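Local atomic coordinates of Phikz039 (Pseudomonas phage phikz, PDB entry 3ZBQ), a protein that belongs to the tubulin and FtsZ superfamily as the phage-encoded tubulin-like protein PhuZ, modelled here with guanosine-5'-diphosphate bound. Residues A[136-141]-A[294-299]; A[206-211]-A[241-246]; A[153-158]-A[219-224]; A[194-199]-A[268-273]; A[223-228]-A[279-284]. All blocks are in the same frame, centred on the assembly; numbering follows the deposited sequence.

Followed from the N terminus, the chain first enters contact 1, where the start of helix 138-158 meets the C-terminal helix 284-304; this longest loop encloses the other four contacts. Near the end of the same helix, contact 3 closes against the lead-in to strand 222-227. Contact 4 then joins the loop after helix 175-192 to the loop before strand 275-281 and encloses contact 2, which sets helix 202-209 on strand 239-246. Contact 5 pairs strands 222-227 and 275-281. It shares Gln223 and Leu224 with contact 3 and crosses contacts 2 and 4, both of which also cross contact 3. Contacts 2, 3 and 5 touch one another around a single sheet.

Contact 1: A[136-141]-A[294-299]; sequences DSDISL and ERREMM
Asp138 carries CG anti to its backbone N (chi1 178°) and Arg296 does likewise (chi1 169°), the arginine then bending at chi2 and chi3, and the two charged ends meet where helix 138-158 begins against the long C-terminal helix 284-304 of this tubulin-like fold. In a salt bridge the guanidinium grips one oxygen end-on with two nitrogens: Asp138 OD1 lies 2.7 Å from Arg296 NH1 and 2.9 Å from Arg296 NH2. OD1 lies in the guanidinium plane, although the carboxylate is turned 79° against it. The carboxylate's other oxygen is engaged too, since OD2 makes salt bridges to Arg142 and Lys303, so a single aspartate collects several positive partners. Leucine suits its place because its branched end can lie on the helix: Leu141 CD2 comes 3.5 Å from Arg296 N and also covers one face of the guanidinium. The flexible Met299 folds round the helix start, its SD 3.7 Å from Asp138 CB and its CE 3.5 Å from Asp138 N. Ser137, the N-cap, accepts a weak bond from Ser140 N. A water accepts from Arg296 NE at 2.9 Å and donates weakly to Leu141 O at 3.4 Å.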
# COMPACT_ATOMS: atom_id res chain seq x y z
N ASP A 136 -9.48 7.48 11.83
CA ASP A 136 -10.66 7.40 12.71
C ASP A 136 -10.34 7.59 14.18
O ASP A 136 -11.24 7.64 15.02
CB ASP A 136 -11.46 6.10 12.48
CG ASP A 136 -10.73 4.85 12.96
OD1 ASP A 136 -9.49 4.87 13.05
OD2 ASP A 136 -11.41 3.83 13.25
N SER A 137 -9.06 7.71 14.51
CA SER A 137 -8.66 8.04 15.88
C SER A 137 -7.26 8.64 15.86
O SER A 137 -6.58 8.62 14.83
CB SER A 137 -8.67 6.81 16.79
OG SER A 137 -7.61 5.93 16.46
N ASP A 138 -6.83 9.16 17.01
CA ASP A 138 -5.48 9.70 17.13
C ASP A 138 -4.42 8.68 16.72
O ASP A 138 -3.51 9.00 15.94
CB ASP A 138 -5.22 10.20 18.55
CG ASP A 138 -3.80 10.72 18.72
OD1 ASP A 138 -3.39 11.59 17.94
OD2 ASP A 138 -3.10 10.24 19.63
N ILE A 139 -4.54 7.45 17.21
CA ILE A 139 -3.53 6.42 16.93
C ILE A 139 -3.49 6.04 15.44
O ILE A 139 -2.42 5.91 14.86
CB ILE A 139 -3.67 5.17 17.87
CG1 ILE A 139 -2.41 4.30 17.79
CG2 ILE A 139 -4.95 4.38 17.57
CD1 ILE A 139 -2.35 3.19 18.86
N SER A 140 -4.65 5.86 14.81
CA SER A 140 -4.66 5.47 13.40
C SER A 140 -4.18 6.61 12.50
O SER A 140 -3.57 6.38 11.45
CB SER A 140 -6.03 4.96 12.97
OG SER A 140 -6.99 5.99 13.00
N LEU A 141 -4.47 7.85 12.89
CA LEU A 141 -3.96 9.00 12.15
C LEU A 141 -2.45 9.08 12.30
O LEU A 141 -1.73 9.35 11.34
CB LEU A 141 -4.64 10.29 12.62
CG LEU A 141 -4.04 11.62 12.13
CD1 LEU A 141 -4.06 11.72 10.59
CD2 LEU A 141 -4.80 12.78 12.74
N GLU A 294 -3.90 18.37 8.15
CA GLU A 294 -5.12 19.02 8.61
C GLU A 294 -5.84 18.18 9.65
O GLU A 294 -6.34 18.72 10.64
CB GLU A 294 -6.06 19.31 7.43
CG GLU A 294 -5.54 20.40 6.49
CD GLU A 294 -6.22 20.36 5.13
OE1 GLU A 294 -6.95 19.38 4.85
OE2 GLU A 294 -6.02 21.32 4.35
N ARG A 295 -5.92 16.87 9.44
CA ARG A 295 -6.54 16.01 10.45
C ARG A 295 -5.74 16.06 11.74
O ARG A 295 -6.31 16.07 12.83
CB ARG A 295 -6.64 14.55 9.98
CG ARG A 295 -7.42 14.31 8.69
CD ARG A 295 -8.85 14.82 8.75
NE ARG A 295 -9.58 14.25 9.88
CZ ARG A 295 -10.91 14.23 9.98
NH1 ARG A 295 -11.65 14.74 9.00
NH2 ARG A 295 -11.49 13.70 11.05
N ARG A 296 -4.42 16.10 11.62
CA ARG A 296 -3.54 16.18 12.79
C ARG A 296 -3.75 17.49 13.55
O ARG A 296 -3.79 17.51 14.79
CB ARG A 296 -2.08 15.99 12.38
CG ARG A 296 -1.03 16.30 13.45
CD ARG A 296 -1.30 15.55 14.78
NE ARG A 296 -1.51 14.11 14.61
CZ ARG A 296 -2.06 13.33 15.55
NH1 ARG A 296 -2.44 13.85 16.70
NH2 ARG A 296 -2.23 12.02 15.33
N GLU A 297 -3.90 18.60 12.82
CA GLU A 297 -4.18 19.89 13.46
C GLU A 297 -5.50 19.88 14.23
O GLU A 297 -5.58 20.43 15.33
CB GLU A 297 -4.14 21.03 12.43
CG GLU A 297 -2.73 21.29 11.92
CD GLU A 297 -2.66 22.31 10.80
OE1 GLU A 297 -3.72 22.74 10.30
OE2 GLU A 297 -1.53 22.67 10.41
N MET A 298 -6.52 19.24 13.68
CA MET A 298 -7.78 19.07 14.41
C MET A 298 -7.60 18.19 15.66
O MET A 298 -8.09 18.53 16.74
CB MET A 298 -8.86 18.46 13.52
CG MET A 298 -9.23 19.30 12.31
SD MET A 298 -10.24 18.34 11.15
CE MET A 298 -11.51 17.75 12.27
N MET A 299 -6.91 17.07 15.50
CA MET A 299 -6.72 16.12 16.60
C MET A 299 -5.95 16.74 17.76
O MET A 299 -6.33 16.57 18.92
CB MET A 299 -6.01 14.85 16.10
CG MET A 299 -5.87 13.76 17.16
SD MET A 299 -7.43 12.97 17.62
CE MET A 299 -7.99 12.33 16.04
O HOH W 1 -0.48 12.23 12.64

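Contact 2: A[206-211]-A[241-246]; sequences TNWAHF and SIASLY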
# COMPACT_ATOMS: atom_id res chain seq x y z
N THR A 206 9.51 -2.55 -16.43
CA THR A 206 10.57 -2.23 -15.47
C THR A 206 10.97 -0.74 -15.50
O THR A 206 11.04 -0.09 -14.47
CB THR A 206 11.80 -3.12 -15.67
OG1 THR A 206 11.44 -4.49 -15.42
CG2 THR A 206 12.92 -2.71 -14.73
N ASN A 207 11.21 -0.20 -16.69
CA ASN A 207 11.65 1.19 -16.79
C ASN A 207 10.53 2.22 -16.67
O ASN A 207 10.78 3.40 -16.48
CB ASN A 207 12.49 1.39 -18.06
CG ASN A 207 13.81 0.65 -17.98
OD1 ASN A 207 14.22 0.23 -16.89
ND2 ASN A 207 14.48 0.47 -19.12
N TRP A 208 9.28 1.75 -16.78
CA TRP A 208 8.12 2.57 -16.46
C TRP A 208 8.12 2.80 -14.94
O TRP A 208 7.98 3.93 -14.46
CB TRP A 208 6.83 1.88 -16.95
CG TRP A 208 5.57 2.36 -16.24
CD1 TRP A 208 4.92 3.55 -16.44
CD2 TRP A 208 4.85 1.68 -15.21
NE1 TRP A 208 3.82 3.63 -15.60
CE2 TRP A 208 3.76 2.49 -14.84
CE3 TRP A 208 5.01 0.44 -14.57
CZ2 TRP A 208 2.84 2.11 -13.84
CZ3 TRP A 208 4.09 0.07 -13.58
CH2 TRP A 208 3.03 0.90 -13.24
N ALA A 209 8.34 1.73 -14.19
CA ALA A 209 8.33 1.79 -12.73
C ALA A 209 9.63 2.43 -12.21
O ALA A 209 9.61 3.18 -11.24
CB ALA A 209 8.14 0.40 -12.16
N HIS A 210 10.75 2.11 -12.85
CA HIS A 210 12.06 2.60 -12.42
C HIS A 210 12.52 3.77 -13.30
O HIS A 210 13.64 3.78 -13.82
CB HIS A 210 13.10 1.47 -12.45
CG HIS A 210 12.82 0.38 -11.47
ND1 HIS A 210 13.44 -0.85 -11.52
CD2 HIS A 210 11.97 0.32 -10.42
CE1 HIS A 210 13.00 -1.60 -10.53
NE2 HIS A 210 12.10 -0.92 -9.85
N PHE A 211 11.64 4.75 -13.46
CA PHE A 211 11.89 5.91 -14.33
C PHE A 211 13.06 6.77 -13.84
O PHE A 211 13.59 7.59 -14.59
CB PHE A 211 10.63 6.77 -14.36
CG PHE A 211 10.13 7.11 -12.98
CD1 PHE A 211 10.64 8.21 -12.30
CD2 PHE A 211 9.20 6.30 -12.35
CE1 PHE A 211 10.21 8.50 -11.00
CE2 PHE A 211 8.77 6.59 -11.07
CZ PHE A 211 9.27 7.70 -10.40
N SER A 241 5.69 9.19 -15.46
CA SER A 241 5.84 7.94 -16.21
C SER A 241 4.47 7.32 -16.46
O SER A 241 3.67 7.15 -15.54
CB SER A 241 6.73 6.97 -15.45
OG SER A 241 7.08 5.84 -16.23
N ILE A 242 4.18 6.99 -17.72
CA ILE A 242 2.88 6.45 -18.06
C ILE A 242 2.99 5.16 -18.85
O ILE A 242 3.79 5.06 -19.80
CB ILE A 242 1.99 7.47 -18.81
CG1 ILE A 242 0.62 6.87 -19.11
CG2 ILE A 242 2.65 7.93 -20.11
CD1 ILE A 242 -0.40 7.87 -19.63
N ALA A 243 2.20 4.16 -18.45
CA ALA A 243 2.03 2.94 -19.22
C ALA A 243 0.60 2.87 -19.73
O ALA A 243 -0.34 2.94 -18.95
CB ALA A 243 2.34 1.72 -18.39
N SER A 244 0.43 2.70 -21.04
CA SER A 244 -0.90 2.68 -21.62
C SER A 244 -1.18 1.38 -22.36
O SER A 244 -0.31 0.86 -23.07
CB SER A 244 -1.09 3.87 -22.56
OG SER A 244 -0.93 5.11 -21.90
N LEU A 245 -2.40 0.86 -22.20
CA LEU A 245 -2.87 -0.28 -22.99
C LEU A 245 -4.01 0.14 -23.90
O LEU A 245 -4.94 0.81 -23.46
CB LEU A 245 -3.35 -1.40 -22.08
CG LEU A 245 -2.28 -2.11 -21.27
CD1 LEU A 245 -2.90 -3.16 -20.33
CD2 LEU A 245 -1.31 -2.78 -22.22
N TYR A 246 -3.94 -0.26 -25.17
CA TYR A 246 -5.03 -0.03 -26.12
C TYR A 246 -5.45 -1.35 -26.73
O TYR A 246 -4.61 -2.22 -26.99
CB TYR A 246 -4.57 0.92 -27.23
CG TYR A 246 -4.01 2.23 -26.74
CD1 TYR A 246 -2.67 2.35 -26.39
CD2 TYR A 246 -4.83 3.35 -26.61
CE1 TYR A 246 -2.15 3.54 -25.93
CE2 TYR A 246 -4.32 4.55 -26.16
CZ TYR A 246 -2.98 4.64 -25.81
OH TYR A 246 -2.48 5.84 -25.36
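Ser241 OG donates to the carbonyl oxygen of Trp208 over 2.8 Å, arriving in the carbonyl plane on a lone pair with a C=O...donor angle of 115°. Two residues along strand 239-246, Ala243 presses its methyl on the indole: CB stands 3.7 Å from the centroid of the five-membered ring of Trp208 and nearly on its normal, a CH-pi contact. Alanine suits this place because its single carbon lets the flat ring come close to the strand, and Trp208 CD1 is only 3.4 Å from Ala243 N. CG of Trp208 stands anti to the backbone N (chi1 158°), which starts the side chain toward the strand. Phe211 adds a lighter touch, CD2 to Ser241 CB at 4.0 Å. Farther out, Trp208 NE1 hydrogen-bonds Phe278 O, which fixes the indole against strand 275-281. Backbone bonds hold strand 239-246 on both flanks, Ser241 to Ile280 and Ile242 to Thr260 and Thr262. Helix 202-209 thus rests its last turn on strand 239-246 and its neighbours. In this buried setting the serine hydroxyl gives the helix-end carbonyl of Trp208 a donor, and the indole N-H has a strand carbonyl of its own.

Contact 3: A[153-158]-A[219-224]; sequences GVSSVS and VQTVQL
Ser155 lays its CB over the backbone of Gln220, 3.7 Å from Gln220 CA, where the last turns of helix 138-158 meet the segment leading into strand 222-227. Its hydroxyl, anti to the carbonyl carbon and beside the backbone N (chi1 -61°), comes 3.3 Å from Gln220 C. Thr221 N is equally near, but the angle is too poor for a hydrogen bond. OG is occupied otherwise: it bonds to Phe151 O one turn back in the helix and to Met162 N, just before the neighbouring strand 163-168. A small residue suits the place because the CA atoms of Ser155 and Gln220 are only 5.1 Å apart. Val219 flanks this point and rests CG1 on Ser155 O at 3.4 Å, an apolar branch against the helix backbone. To one side a water bridges the segments, donating to Val219 O at 2.7 Å and lying 2.9 Å from Ser156 OG, which also bonds to Glu152 O. Beyond the touching residues, strand 222-227 pairs with strand 163-168, Val222 bonding to Met162 and Ile164, so the contact sits where these two strands join in the large mixed sheet. No direct hydrogen bond links the two segments; within them, close packing of serine on backbone and one bridging water make the link. The direct polar tie comes from Glu152, one turn earlier in the same helix, whose OE1 bonds to Thr221 OG1, while the Ser155 hydroxyl is spent on Phe151 O and Met162 N.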
# COMPACT_ATOMS: atom_id res chain seq x y z
N GLY A 153 10.88 7.28 3.40
CA GLY A 153 12.05 6.62 3.97
C GLY A 153 12.45 5.39 3.17
O GLY A 153 13.64 5.16 2.92
N VAL A 154 11.47 4.59 2.76
CA VAL A 154 11.75 3.40 1.96
C VAL A 154 12.28 3.80 0.57
O VAL A 154 13.21 3.16 0.05
CB VAL A 154 10.52 2.47 1.85
CG1 VAL A 154 10.74 1.39 0.79
CG2 VAL A 154 10.21 1.83 3.22
N SER A 155 11.72 4.85 -0.01
CA SER A 155 12.22 5.37 -1.29
C SER A 155 13.70 5.71 -1.15
O SER A 155 14.52 5.36 -2.02
CB SER A 155 11.46 6.63 -1.71
OG SER A 155 10.08 6.38 -1.90
N SER A 156 14.03 6.41 -0.08
CA SER A 156 15.40 6.84 0.17
C SER A 156 16.35 5.68 0.43
O SER A 156 17.42 5.61 -0.18
CB SER A 156 15.46 7.82 1.35
OG SER A 156 14.68 8.97 1.08
N VAL A 157 15.97 4.77 1.32
CA VAL A 157 16.84 3.67 1.72
C VAL A 157 17.06 2.66 0.58
O VAL A 157 18.18 2.19 0.36
CB VAL A 157 16.29 2.97 2.98
CG1 VAL A 157 17.03 1.67 3.22
CG2 VAL A 157 16.43 3.90 4.18
N SER A 158 15.99 2.37 -0.16
CA SER A 158 16.10 1.41 -1.26
C SER A 158 16.60 2.06 -2.54
O SER A 158 16.92 1.35 -3.51
CB SER A 158 14.77 0.68 -1.52
OG SER A 158 13.80 1.54 -2.08
N VAL A 219 14.48 10.95 -5.94
CA VAL A 219 14.11 9.59 -5.56
C VAL A 219 13.26 9.69 -4.30
O VAL A 219 13.77 9.90 -3.20
CB VAL A 219 15.34 8.70 -5.34
CG1 VAL A 219 14.92 7.33 -4.81
CG2 VAL A 219 16.09 8.53 -6.67
N GLN A 220 11.95 9.57 -4.49
CA GLN A 220 10.99 9.84 -3.42
C GLN A 220 9.68 9.13 -3.73
O GLN A 220 9.54 8.52 -4.79
CB GLN A 220 10.76 11.36 -3.31
CG GLN A 220 10.03 11.92 -4.51
CD GLN A 220 9.82 13.42 -4.44
OE1 GLN A 220 10.29 14.09 -3.52
NE2 GLN A 220 9.10 13.96 -5.42
N THR A 221 8.71 9.21 -2.82
CA THR A 221 7.42 8.57 -3.04
C THR A 221 6.74 9.16 -4.26
O THR A 221 6.74 10.39 -4.47
CB THR A 221 6.49 8.71 -1.83
OG1 THR A 221 7.22 8.42 -0.63
CG2 THR A 221 5.31 7.74 -1.93
N VAL A 222 6.17 8.30 -5.10
CA VAL A 222 5.36 8.76 -6.20
C VAL A 222 4.00 8.08 -6.17
O VAL A 222 3.83 7.04 -5.52
CB VAL A 222 6.07 8.50 -7.55
CG1 VAL A 222 7.30 9.40 -7.65
CG2 VAL A 222 6.47 7.03 -7.66
N GLN A 223 3.02 8.68 -6.82
CA GLN A 223 1.67 8.14 -6.78
C GLN A 223 1.23 7.54 -8.11
O GLN A 223 1.44 8.12 -9.18
CB GLN A 223 0.69 9.23 -6.31
CG GLN A 223 -0.72 8.74 -6.09
CD GLN A 223 -1.51 9.68 -5.21
OE1 GLN A 223 -0.95 10.60 -4.61
NE2 GLN A 223 -2.81 9.47 -5.14
N LEU A 224 0.61 6.36 -8.04
CA LEU A 224 0.11 5.67 -9.22
C LEU A 224 -1.39 5.87 -9.36
O LEU A 224 -2.15 5.56 -8.43
CB LEU A 224 0.42 4.18 -9.16
CG LEU A 224 -0.33 3.33 -10.19
CD1 LEU A 224 0.21 3.65 -11.59
CD2 LEU A 224 -0.14 1.87 -9.87
O HOH W 2 12.76 10.25 -0.72

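Contact 4: A[194-199]-A[268-273]; sequences NQEHQS and PEKYDF
Asn194 and Tyr271 point at each other tip to tip, amide and phenol ring planes 35° apart, with Asn194 ND2 giving a weak hydrogen bond to Tyr271 OH at 3.0 Å. Beside them Glu196 and Lys270 cross at about a right angle. The lysine chain is fully extended, with CG anti to the backbone N (chi1 -180°), and its NZ comes to 3.3 Å from Glu196 OE1, a long and weak salt bridge at the solvent-exposed surface. On its way the alkyl chain passes over the phenol, Lys270 CG lying 4.0 Å above the centre of the Tyr271 ring. His197 completes the group from the buried side: its CE1 is 3.9 Å from Tyr271 CE2, the rings meeting obliquely with planes at 55°. Its NE2 bonds to Ile191 O in helix 175-192, so the imidazole is set by the helix end and can offer its carbon edge to the tyrosine. A long side chain such as tyrosine is what spans two backbones whose nearest CA atoms are over 10 Å apart. Asn194 works at both ends, for OD1 accepts from Glu196 N at 2.9 Å. That is an Asx turn, and here it shapes the loop leaving helix 175-192, with Gln195, at positive phi, as its middle residue.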
# COMPACT_ATOMS: atom_id res chain seq x y z
N ASN A 194 0.60 -8.93 -17.24
CA ASN A 194 0.44 -10.34 -17.59
C ASN A 194 1.34 -10.85 -18.74
O ASN A 194 1.34 -12.04 -19.07
CB ASN A 194 -1.04 -10.72 -17.79
CG ASN A 194 -1.63 -10.22 -19.11
OD1 ASN A 194 -0.91 -9.81 -20.03
ND2 ASN A 194 -2.95 -10.27 -19.22
N GLN A 195 2.09 -9.92 -19.33
CA GLN A 195 3.09 -10.22 -20.36
C GLN A 195 2.50 -10.76 -21.67
O GLN A 195 3.23 -11.28 -22.52
CB GLN A 195 4.17 -11.17 -19.80
CG GLN A 195 4.96 -10.58 -18.63
CD GLN A 195 5.97 -11.55 -18.06
OE1 GLN A 195 6.40 -12.50 -18.74
NE2 GLN A 195 6.37 -11.33 -16.81
N GLU A 196 1.19 -10.58 -21.86
CA GLU A 196 0.51 -11.04 -23.08
C GLU A 196 0.33 -9.97 -24.16
O GLU A 196 -0.20 -10.26 -25.23
CB GLU A 196 -0.87 -11.61 -22.75
CG GLU A 196 -0.86 -12.82 -21.82
CD GLU A 196 -2.26 -13.17 -21.33
OE1 GLU A 196 -3.25 -12.56 -21.79
OE2 GLU A 196 -2.36 -14.06 -20.46
N HIS A 197 0.74 -8.74 -23.89
CA HIS A 197 0.38 -7.64 -24.77
C HIS A 197 1.50 -7.32 -25.76
O HIS A 197 2.66 -7.24 -25.37
CB HIS A 197 0.01 -6.40 -23.96
CG HIS A 197 -0.93 -6.69 -22.84
ND1 HIS A 197 -2.19 -7.19 -23.06
CD2 HIS A 197 -0.79 -6.56 -21.50
CE1 HIS A 197 -2.80 -7.36 -21.89
NE2 HIS A 197 -1.97 -6.97 -20.93
N GLN A 198 1.11 -7.13 -27.02
CA GLN A 198 2.06 -6.81 -28.08
C GLN A 198 2.78 -5.52 -27.78
O GLN A 198 2.14 -4.54 -27.37
CB GLN A 198 1.34 -6.66 -29.42
CG GLN A 198 0.52 -7.86 -29.83
CD GLN A 198 1.33 -9.14 -29.79
OE1 GLN A 198 2.22 -9.36 -30.61
NE2 GLN A 198 1.02 -9.99 -28.81
N SER A 199 4.09 -5.52 -28.00
CA SER A 199 4.93 -4.33 -27.86
C SER A 199 5.16 -3.89 -26.42
O SER A 199 5.75 -2.84 -26.18
CB SER A 199 4.40 -3.16 -28.68
OG SER A 199 4.43 -3.46 -30.07
N PRO A 268 -7.94 -7.34 -28.70
CA PRO A 268 -9.29 -6.76 -28.71
C PRO A 268 -10.37 -7.83 -28.74
O PRO A 268 -11.54 -7.56 -28.45
CB PRO A 268 -9.32 -5.96 -30.03
CG PRO A 268 -8.36 -6.68 -30.91
CD PRO A 268 -7.25 -7.15 -29.99
N GLU A 269 -9.97 -9.05 -29.08
CA GLU A 269 -10.88 -10.19 -29.09
C GLU A 269 -11.14 -10.65 -27.66
O GLU A 269 -12.24 -11.10 -27.33
CB GLU A 269 -10.24 -11.31 -29.88
CG GLU A 269 -11.13 -12.47 -30.26
CD GLU A 269 -10.42 -13.42 -31.20
OE1 GLU A 269 -10.47 -13.20 -32.43
OE2 GLU A 269 -9.79 -14.38 -30.71
N LYS A 270 -10.12 -10.54 -26.82
CA LYS A 270 -10.26 -10.93 -25.41
C LYS A 270 -10.78 -9.80 -24.55
O LYS A 270 -11.58 -10.03 -23.63
CB LYS A 270 -8.92 -11.44 -24.86
CG LYS A 270 -8.97 -11.87 -23.38
CD LYS A 270 -7.61 -12.43 -22.94
CE LYS A 270 -7.63 -12.81 -21.46
NZ LYS A 270 -6.31 -13.34 -21.00
N TYR A 271 -10.34 -8.58 -24.82
CA TYR A 271 -10.58 -7.48 -23.89
C TYR A 271 -11.65 -6.48 -24.33
O TYR A 271 -11.62 -5.97 -25.45
CB TYR A 271 -9.27 -6.76 -23.57
CG TYR A 271 -8.30 -7.59 -22.76
CD1 TYR A 271 -8.52 -7.83 -21.40
CD2 TYR A 271 -7.17 -8.14 -23.34
CE1 TYR A 271 -7.64 -8.59 -20.66
CE2 TYR A 271 -6.28 -8.91 -22.61
CZ TYR A 271 -6.52 -9.12 -21.27
OH TYR A 271 -5.64 -9.87 -20.53
N ASP A 272 -12.59 -6.19 -23.42
CA ASP A 272 -13.69 -5.28 -23.70
C ASP A 272 -13.43 -3.91 -23.06
O ASP A 272 -14.31 -3.32 -22.43
CB ASP A 272 -15.01 -5.87 -23.16
CG ASP A 272 -16.22 -4.98 -23.42
OD1 ASP A 272 -16.39 -4.51 -24.56
OD2 ASP A 272 -16.99 -4.75 -22.46
N PHE A 273 -12.20 -3.43 -23.18
CA PHE A 273 -11.90 -2.05 -22.79
C PHE A 273 -11.29 -1.34 -23.97
O PHE A 273 -10.68 -1.96 -24.84
CB PHE A 273 -11.01 -1.96 -21.54
CG PHE A 273 -9.60 -2.48 -21.72
CD1 PHE A 273 -8.59 -1.66 -22.20
CD2 PHE A 273 -9.28 -3.78 -21.35
CE1 PHE A 273 -7.30 -2.14 -22.36
CE2 PHE A 273 -8.00 -4.27 -21.50
CZ PHE A 273 -7.00 -3.45 -22.01

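Contact 5: A[223-228]-A[279-284]; sequences QLHVCF and VINGLS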
# COMPACT_ATOMS: atom_id res chain seq x y z
N GLN A 223 3.02 8.68 -6.82
CA GLN A 223 1.67 8.14 -6.78
C GLN A 223 1.23 7.54 -8.11
O GLN A 223 1.44 8.12 -9.18
CB GLN A 223 0.69 9.23 -6.31
CG GLN A 223 -0.72 8.74 -6.09
CD GLN A 223 -1.51 9.68 -5.21
OE1 GLN A 223 -0.95 10.60 -4.61
NE2 GLN A 223 -2.81 9.47 -5.14
N LEU A 224 0.61 6.36 -8.04
CA LEU A 224 0.11 5.67 -9.22
C LEU A 224 -1.39 5.87 -9.36
O LEU A 224 -2.15 5.56 -8.43
CB LEU A 224 0.42 4.18 -9.16
CG LEU A 224 -0.33 3.33 -10.19
CD1 LEU A 224 0.21 3.65 -11.59
CD2 LEU A 224 -0.14 1.87 -9.87
N HIS A 225 -1.79 6.39 -10.51
CA HIS A 225 -3.20 6.59 -10.81
C HIS A 225 -3.64 5.64 -11.92
O HIS A 225 -3.12 5.71 -13.05
CB HIS A 225 -3.44 8.04 -11.26
CG HIS A 225 -2.89 9.07 -10.32
ND1 HIS A 225 -3.65 9.66 -9.33
CD2 HIS A 225 -1.65 9.61 -10.22
CE1 HIS A 225 -2.90 10.52 -8.66
NE2 HIS A 225 -1.69 10.51 -9.18
N VAL A 226 -4.57 4.75 -11.61
CA VAL A 226 -5.13 3.85 -12.61
C VAL A 226 -6.33 4.52 -13.26
O VAL A 226 -7.34 4.78 -12.60
CB VAL A 226 -5.52 2.49 -12.01
CG1 VAL A 226 -6.10 1.58 -13.10
CG2 VAL A 226 -4.31 1.83 -11.37
N CYS A 227 -6.21 4.81 -14.56
CA CYS A 227 -7.22 5.58 -15.28
C CYS A 227 -7.88 4.73 -16.35
O CYS A 227 -7.19 4.05 -17.11
CB CYS A 227 -6.58 6.82 -15.93
SG CYS A 227 -5.62 7.85 -14.78
N PHE A 228 -9.21 4.79 -16.44
CA PHE A 228 -9.93 3.88 -17.34
C PHE A 228 -10.41 4.52 -18.65
O PHE A 228 -11.08 3.87 -19.46
CB PHE A 228 -11.07 3.18 -16.60
CG PHE A 228 -10.59 2.30 -15.49
CD1 PHE A 228 -10.08 1.04 -15.76
CD2 PHE A 228 -10.60 2.76 -14.18
CE1 PHE A 228 -9.62 0.23 -14.74
CE2 PHE A 228 -10.13 1.95 -13.15
CZ PHE A 228 -9.65 0.69 -13.43
N VAL A 279 -0.70 5.89 -14.56
CA VAL A 279 0.02 7.16 -14.60
C VAL A 279 0.70 7.43 -13.28
O VAL A 279 0.04 7.51 -12.25
CB VAL A 279 -0.94 8.34 -14.90
CG1 VAL A 279 -0.13 9.62 -15.09
CG2 VAL A 279 -1.76 8.05 -16.14
N ILE A 280 2.02 7.56 -13.32
CA ILE A 280 2.80 7.86 -12.12
C ILE A 280 3.16 9.35 -12.09
O ILE A 280 3.71 9.88 -13.04
CB ILE A 280 4.11 7.02 -12.07
CG1 ILE A 280 3.79 5.53 -11.99
CG2 ILE A 280 4.97 7.41 -10.88
CD1 ILE A 280 5.02 4.62 -12.09
N ASN A 281 2.80 10.03 -11.00
CA ASN A 281 3.27 11.41 -10.79
C ASN A 281 3.79 11.59 -9.37
O ASN A 281 3.72 10.67 -8.56
CB ASN A 281 2.18 12.44 -11.13
CG ASN A 281 1.12 12.59 -10.03
OD1 ASN A 281 0.97 11.72 -9.16
ND2 ASN A 281 0.36 13.68 -10.09
N GLY A 282 4.33 12.75 -9.06
CA GLY A 282 4.86 12.98 -7.73
C GLY A 282 4.02 13.96 -6.95
O GLY A 282 3.91 13.87 -5.72
N LEU A 283 3.40 14.89 -7.67
CA LEU A 283 2.71 16.01 -7.03
C LEU A 283 1.57 15.58 -6.11
O LEU A 283 1.34 16.19 -5.07
CB LEU A 283 2.17 16.97 -8.09
CG LEU A 283 1.70 18.33 -7.58
CD1 LEU A 283 2.86 19.06 -6.90
CD2 LEU A 283 1.14 19.16 -8.73
N SER A 284 0.84 14.54 -6.51
CA SER A 284 -0.37 14.14 -5.81
C SER A 284 -0.08 13.69 -4.38
O SER A 284 -0.97 13.74 -3.53
CB SER A 284 -1.08 13.03 -6.58
OG SER A 284 -1.59 13.53 -7.81
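Strands 223-227 and 279-281 run antiparallel, their axes 4.6 Å apart at closest and their directions at 152°, with Gln223-Asn281 and His225-Val279 as hydrogen-bonded pairs and Leu224-Ile280 as the non-hydrogen-bonded pair between them. Four backbone bonds make the ladder, among them Gln223 N to Asn281 O at 2.7 Å and His225 N to Val279 O at 2.8 Å. On the face carrying Gln223, His225 and Asn281, the imidazole joins in: His225 NE2 donates to Asn281 OD1 over 2.9 Å. The acceptor lies in the ring plane, yet the N-H comes in from above the amide, 54° out of its plane, ring and amide being turned 79° apart. Asparagine fits, having one acceptor for the histidine and an amide nitrogen that reaches both Ser284 OG, at 3.0 Å from Asn281 ND2, and Leu237 O in another loop. On the other face Leu224 CD1 meets Ile280 CG1 at 4.1 Å; back on the histidine's face Cys227 SG packs on Val279 CG2 at 4.1 Å. With NE2 as the donor, His225 is probably protonated on that nitrogen, and the chain of bonds couples the strand pair to the start of the C-terminal helix.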